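Local atomic coordinates of decapping nuclease RAI1 (Scheffersomyces stipitis, PDB entry 5BTO), a protein that hydrolyses NAD caps, and also methylguanosine-capped and triphosphate 5' ends, from RNA with a divalent metal cation, and stabilises and stimulates the exoribonuclease RAT1. Residues A[88-93]-A[112-117]; A[359-364]-A[372-377]. All coordinates share one frame; numbering follows the deposited sequence.

Interaction 1 (A[88-93]-A[112-117]); sequences KCLLTA and ITYRGL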
loop_
_atom_site.group_PDB
_atom_site.type_symbol
_atom_site.label_atom_id
_atom_site.label_comp_id
_atom_site.label_asym_id
_atom_site.label_seq_id
_atom_site.Cartn_x
_atom_site.Cartn_y
_atom_site.Cartn_z
ATOM N N LYS A 88 6.903 9.869 30.118
ATOM C CA LYS A 88 7.763 10.205 31.250
ATOM C C LYS A 88 7.777 9.104 32.308
ATOM O O LYS A 88 8.843 8.673 32.766
ATOM C CB LYS A 88 7.323 11.522 31.894
ATOM C CG LYS A 88 7.336 12.711 30.956
ATOM C CD LYS A 88 6.796 13.954 31.651
ATOM C CE LYS A 88 6.835 15.158 30.729
ATOM N NZ LYS A 88 6.038 14.944 29.486
ATOM N N CYS A 89 6.593 8.656 32.710
ATOM C CA CYS A 89 6.513 7.602 33.719
ATOM C C CYS A 89 7.057 6.271 33.188
ATOM O O CYS A 89 7.738 5.542 33.909
ATOM C CB CYS A 89 5.091 7.455 34.297
ATOM S SG CYS A 89 3.740 7.161 33.121
ATOM N N LEU A 90 6.764 5.959 31.930
ATOM C CA LEU A 90 7.330 4.772 31.301
ATOM C C LEU A 90 8.862 4.826 31.337
ATOM O O LEU A 90 9.522 3.842 31.686
ATOM C CB LEU A 90 6.811 4.608 29.865
ATOM C CG LEU A 90 7.390 3.444 29.055
ATOM C CD1 LEU A 90 7.286 2.129 29.844
ATOM C CD2 LEU A 90 6.697 3.326 27.684
ATOM N N LEU A 91 9.433 5.969 30.978
ATOM C CA LEU A 91 10.891 6.091 30.999
ATOM C C LEU A 91 11.455 6.019 32.409
ATOM O O LEU A 91 12.551 5.502 32.614
ATOM C CB LEU A 91 11.347 7.383 30.327
ATOM C CG LEU A 91 11.009 7.401 28.843
ATOM C CD1 LEU A 91 11.521 8.685 28.215
ATOM C CD2 LEU A 91 11.593 6.179 28.149
ATOM N N THR A 92 10.718 6.546 33.378
ATOM C CA THR A 92 11.153 6.436 34.770
ATOM C C THR A 92 11.231 4.961 35.178
ATOM O O THR A 92 12.217 4.514 35.762
ATOM C CB THR A 92 10.224 7.212 35.724
ATOM O OG1 THR A 92 10.225 8.602 35.364
ATOM C CG2 THR A 92 10.693 7.064 37.181
ATOM N N ALA A 93 10.200 4.197 34.835
ATOM C CA ALA A 93 10.178 2.777 35.168
ATOM C C ALA A 93 11.253 2.009 34.397
ATOM O O ALA A 93 11.882 1.107 34.935
ATOM C CB ALA A 93 8.795 2.190 34.888
ATOM N N ILE A 112 9.986 1.433 21.659
ATOM C CA ILE A 112 9.464 1.553 23.024
ATOM C C ILE A 112 8.184 2.384 22.955
ATOM O O ILE A 112 8.212 3.518 22.489
ATOM C CB ILE A 112 10.500 2.245 23.942
ATOM C CG1 ILE A 112 11.711 1.329 24.147
ATOM C CG2 ILE A 112 9.868 2.657 25.293
ATOM C CD1 ILE A 112 12.955 2.035 24.685
ATOM N N THR A 113 7.055 1.825 23.395
ATOM C CA THR A 113 5.794 2.528 23.231
ATOM C C THR A 113 4.706 1.948 24.118
ATOM O O THR A 113 4.981 1.096 24.970
ATOM C CB THR A 113 5.351 2.495 21.745
ATOM O OG1 THR A 113 4.256 3.397 21.526
ATOM C CG2 THR A 113 4.964 1.086 21.326
ATOM N N TYR A 114 3.483 2.430 23.930
ATOM C CA TYR A 114 2.324 1.948 24.682
ATOM C C TYR A 114 1.440 1.030 23.834
ATOM O O TYR A 114 1.226 1.256 22.640
ATOM C CB TYR A 114 1.481 3.125 25.187
ATOM C CG TYR A 114 1.950 3.722 26.493
ATOM C CD1 TYR A 114 1.596 3.147 27.708
ATOM C CD2 TYR A 114 2.728 4.866 26.518
ATOM C CE1 TYR A 114 2.028 3.684 28.903
ATOM C CE2 TYR A 114 3.164 5.414 27.718
ATOM C CZ TYR A 114 2.806 4.821 28.906
ATOM O OH TYR A 114 3.233 5.352 30.108
ATOM N N ARG A 115 0.869 0.019 24.484
ATOM C CA ARG A 115 -0.002 -0.940 23.822
ATOM C C ARG A 115 -1.159 -0.285 23.100
ATOM O O ARG A 115 -1.520 -0.706 22.011
ATOM C CB ARG A 115 -0.579 -1.933 24.846
ATOM C CG ARG A 115 -1.823 -2.674 24.341
ATOM C CD ARG A 115 -2.632 -3.335 25.452
ATOM N NE ARG A 115 -3.394 -2.397 26.273
ATOM C CZ ARG A 115 -3.645 -2.584 27.565
ATOM N NH1 ARG A 115 -3.186 -3.668 28.180
ATOM N NH2 ARG A 115 -4.347 -1.689 28.246
ATOM N N GLY A 116 -1.755 0.732 23.720
ATOM C CA GLY A 116 -2.935 1.364 23.155
ATOM C C GLY A 116 -2.633 2.004 21.809
ATOM O O GLY A 116 -3.480 2.025 20.920
ATOM N N LEU A 117 -1.419 2.516 21.655
ATOM C CA LEU A 117 -1.057 3.168 20.404
ATOM C C LEU A 117 -0.885 2.120 19.306
ATOM O O LEU A 117 -1.251 2.350 18.152
ATOM C CB LEU A 117 0.228 3.983 20.573
ATOM C CG LEU A 117 0.177 5.022 21.705
ATOM C CD1 LEU A 117 1.514 5.758 21.840
ATOM C CD2 LEU A 117 -0.979 6.008 21.496
#
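Leu90, on the helical segment 88-93, drops its side chain between Ile112 and Tyr114 of the strand that faces it. Its CG lies anti to the backbone N (chi1 176°), which brings CD2 within reach of the strand. CD2 does most of the touching: it meets Ile112 CG2 at 4.0 Å, and it sits over one face of the Tyr114 ring, offset toward the rim, with Tyr114 CE2 4.1 Å away. The same methyl also lies near the carbonyl oxygen of Thr113. A branched leucine suits this place because one methyl can serve an aliphatic neighbour and a ring at once.

The tyrosine reaches back to the helix with its tip. Tyr114 OH comes 3.7 Å from Leu90 CB and 3.6 Å from Cys89 SG, while its hydrogen bond is made with the carbonyl oxygen of Asp86, just ahead of the segment; the phenol thus gives the ring end a fixed polar anchor beside apolar contacts. Phe32 and Ala233 add to the packing around it.

The two segments together bury 214 Å², and no hydrogen bond passes between them; helix and strand axes stay 9.9 Å apart. On the loose side the helix turns Thr92 outward to solvent, its hydroxyl bonded to Lys88 O, and beyond the strand Gly116 is exposed.

Tyr114 is the N-cap of helix 115-123 and, with Arg115 and Gly116, binds substrate, so the arrangement is a strand-to-helix junction at the substrate site of a RAI1-like PD-(D/E)XK nuclease, backed by helix 87-101.

Interaction 2 (A[359-364]-A[372-377]); sequences AYRVSF and TLRELM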
loop_
_atom_site.group_PDB
_atom_site.type_symbol
_atom_site.label_atom_id
_atom_site.label_comp_id
_atom_site.label_asym_id
_atom_site.label_seq_id
_atom_site.Cartn_x
_atom_site.Cartn_y
_atom_site.Cartn_z
ATOM N N ALA A 359 12.741 14.364 14.325
ATOM C CA ALA A 359 11.580 13.681 14.892
ATOM C C ALA A 359 10.540 13.539 13.789
ATOM O O ALA A 359 10.567 14.293 12.808
ATOM C CB ALA A 359 11.012 14.471 16.044
ATOM N N TYR A 360 9.622 12.592 13.956
ATOM C CA TYR A 360 8.650 12.274 12.911
ATOM C C TYR A 360 7.208 12.223 13.437
ATOM O O TYR A 360 6.963 11.987 14.630
ATOM C CB TYR A 360 9.016 10.940 12.230
ATOM C CG TYR A 360 10.303 11.011 11.441
ATOM C CD1 TYR A 360 11.546 10.845 12.057
ATOM C CD2 TYR A 360 10.283 11.273 10.074
ATOM C CE1 TYR A 360 12.737 10.947 11.314
ATOM C CE2 TYR A 360 11.450 11.364 9.343
ATOM C CZ TYR A 360 12.672 11.193 9.961
ATOM O OH TYR A 360 13.823 11.307 9.196
ATOM N N ARG A 361 6.265 12.477 12.532
ATOM C CA ARG A 361 4.837 12.354 12.803
ATOM C C ARG A 361 4.258 11.275 11.901
ATOM O O ARG A 361 4.362 11.354 10.675
ATOM C CB ARG A 361 4.129 13.691 12.553
ATOM C CG ARG A 361 2.602 13.625 12.480
ATOM C CD ARG A 361 1.970 13.273 13.841
ATOM N NE ARG A 361 2.506 14.093 14.928
ATOM C CZ ARG A 361 2.282 15.396 15.078
ATOM N NH1 ARG A 361 1.532 16.056 14.204
ATOM N NH2 ARG A 361 2.823 16.051 16.098
ATOM N N VAL A 362 3.673 10.250 12.517
ATOM C CA VAL A 362 2.942 9.219 11.791
ATOM C C VAL A 362 1.470 9.575 11.904
ATOM O O VAL A 362 0.963 9.782 13.006
ATOM C CB VAL A 362 3.181 7.812 12.396
ATOM C CG1 VAL A 362 2.312 6.764 11.697
ATOM C CG2 VAL A 362 4.646 7.436 12.305
ATOM N N SER A 363 0.781 9.672 10.769
ATOM C CA SER A 363 -0.602 10.125 10.799
ATOM C C SER A 363 -1.482 9.326 9.855
ATOM O O SER A 363 -1.119 9.068 8.702
ATOM C CB SER A 363 -0.679 11.615 10.427
ATOM O OG SER A 363 -2.017 12.082 10.470
ATOM N N PHE A 364 -2.648 8.936 10.349
ATOM C CA PHE A 364 -3.700 8.459 9.471
ATOM C C PHE A 364 -4.819 9.482 9.445
ATOM O O PHE A 364 -5.366 9.847 10.490
ATOM C CB PHE A 364 -4.248 7.097 9.907
ATOM C CG PHE A 364 -5.466 6.676 9.122
ATOM C CD1 PHE A 364 -5.345 6.288 7.802
ATOM C CD2 PHE A 364 -6.725 6.674 9.703
ATOM C CE1 PHE A 364 -6.465 5.915 7.064
ATOM C CE2 PHE A 364 -7.840 6.298 8.981
ATOM C CZ PHE A 364 -7.716 5.913 7.661
ATOM N N THR A 372 0.604 8.461 6.536
ATOM C CA THR A 372 1.818 9.178 6.168
ATOM C C THR A 372 2.835 9.253 7.293
ATOM O O THR A 372 2.495 9.134 8.480
ATOM C CB THR A 372 1.514 10.617 5.718
ATOM O OG1 THR A 372 0.858 11.326 6.777
ATOM C CG2 THR A 372 0.633 10.626 4.462
ATOM N N LEU A 373 4.085 9.465 6.891
ATOM C CA LEU A 373 5.197 9.695 7.795
ATOM C C LEU A 373 5.823 11.020 7.380
ATOM O O LEU A 373 6.247 11.173 6.238
ATOM C CB LEU A 373 6.221 8.577 7.642
ATOM C CG LEU A 373 7.550 8.681 8.391
ATOM C CD1 LEU A 373 7.353 8.646 9.904
ATOM C CD2 LEU A 373 8.493 7.560 7.945
ATOM N N ARG A 374 5.869 11.970 8.307
ATOM C CA ARG A 374 6.361 13.316 8.021
ATOM C C ARG A 374 7.457 13.715 9.002
ATOM O O ARG A 374 7.345 13.464 10.200
ATOM C CB ARG A 374 5.189 14.296 8.096
ATOM C CG ARG A 374 5.569 15.746 8.151
ATOM C CD ARG A 374 4.337 16.613 7.990
ATOM N NE ARG A 374 3.458 16.578 9.156
ATOM C CZ ARG A 374 3.554 17.427 10.173
ATOM N NH1 ARG A 374 4.499 18.358 10.168
ATOM N NH2 ARG A 374 2.710 17.353 11.193
ATOM N N GLU A 375 8.521 14.331 8.488
ATOM C CA GLU A 375 9.587 14.854 9.336
ATOM C C GLU A 375 9.133 16.166 9.971
ATOM O O GLU A 375 8.692 17.081 9.272
ATOM C CB GLU A 375 10.862 15.095 8.508
ATOM C CG GLU A 375 12.043 15.620 9.313
ATOM C CD GLU A 375 13.288 15.828 8.467
ATOM O OE1 GLU A 375 13.398 15.205 7.385
ATOM O OE2 GLU A 375 14.156 16.624 8.888
ATOM N N LEU A 376 9.242 16.261 11.295
ATOM C CA LEU A 376 8.866 17.476 12.009
ATOM C C LEU A 376 10.000 18.496 11.914
ATOM O O LEU A 376 11.142 18.136 11.627
ATOM C CB LEU A 376 8.547 17.158 13.480
ATOM C CG LEU A 376 7.321 16.257 13.688
ATOM C CD1 LEU A 376 7.209 15.721 15.119
ATOM C CD2 LEU A 376 6.045 16.997 13.276
ATOM N N MET A 377 9.685 19.763 12.156
ATOM C CA MET A 377 10.697 20.811 12.162
ATOM C C MET A 377 11.462 20.800 13.490
ATOM O O MET A 377 11.085 20.092 14.428
ATOM C CB MET A 377 10.049 22.171 11.891
ATOM C CG MET A 377 9.281 22.232 10.568
ATOM S SD MET A 377 10.229 23.011 9.241
ATOM C CE MET A 377 9.099 22.903 7.855
HETATM O O HOH W 1 12.766 16.852 13.248
HETATM O O HOH W 2 2.380 12.353 8.809
HETATM O O HOH W 3 -1.986 11.235 6.644
#
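Strands 359-364 and 372-375 pair antiparallel across a hairpin, Arg361 with Arg374 and Ser363 with Thr372 forming hydrogen-bonded pairs, and Tyr360 with Glu375 and Val362 with Leu373 the non-hydrogen-bonded ones between and beside them. Arg361 N gives Arg374 O a bond of 2.8 Å, and Leu376 N also bonds Ala359 O at 2.8 Å.

On the face of Tyr360, Val362 and Leu373, a leucine methyl fills the angle between two neighbours: Leu373 CD1 lies 3.7 Å from Tyr360 CB and 3.8 Å from Val362 CG2. The tyrosine ring slants across the other strand, its CE2 3.9 Å from Glu375 CB, so the glutamate contributes its aliphatic stem while OE2 pairs with Lys358. An alanine in place of Tyr360 would probably leave Glu375 CB and the flank of Leu373 without the ring that covers them, opening a gap on this face.

The opposite face is polar. Arg361 and Arg374 run side by side, their guanidinium planes 83° apart, and Arg361 NH1 stands 3.5 Å from Arg374 NH2, two donors that do not bond. Bends at chi2 (68°) and chi3 turn the Arg361 head so that Leu376 CD2 lies over one of its faces and NH2 reaches Asn135. Thr372 OG1, small and polar, shares one water with Arg361 O and another with Ser363 O, while Ser363 OG bonds Asp133.

Two like charges this near would probably repel, and the weak, long ion pairs of Arg361 NH2 with Asp148 and Glu380 may offset that; the pairing is thus probably carried by the backbone bonds and the contacts of Tyr360, Val362 and Leu373, with little help from the two arginines.

In the fold
Both interactions reach the same mixed sheet, but in different regions of it. The hairpin of interaction 2 lies toward the margin, where strand 370-375 is followed only by strand 9-12, whereas strand 111-114 of interaction 1 runs in the interior, separated from the hairpin by strands 132-139 and 142-147. Their centres are 19 Å apart and their nearest atoms about 9 Å, without touching. Interaction 1 reaches the substrate site: the side chain of Tyr114 is about 8 Å from that of Glu235 and about 11 Å from that of Gln282, both substrate-binding residues. The centre of interaction 2 is about 20 Å from the centre of the chain, and the hairpin lies away from the substrate and metal sites.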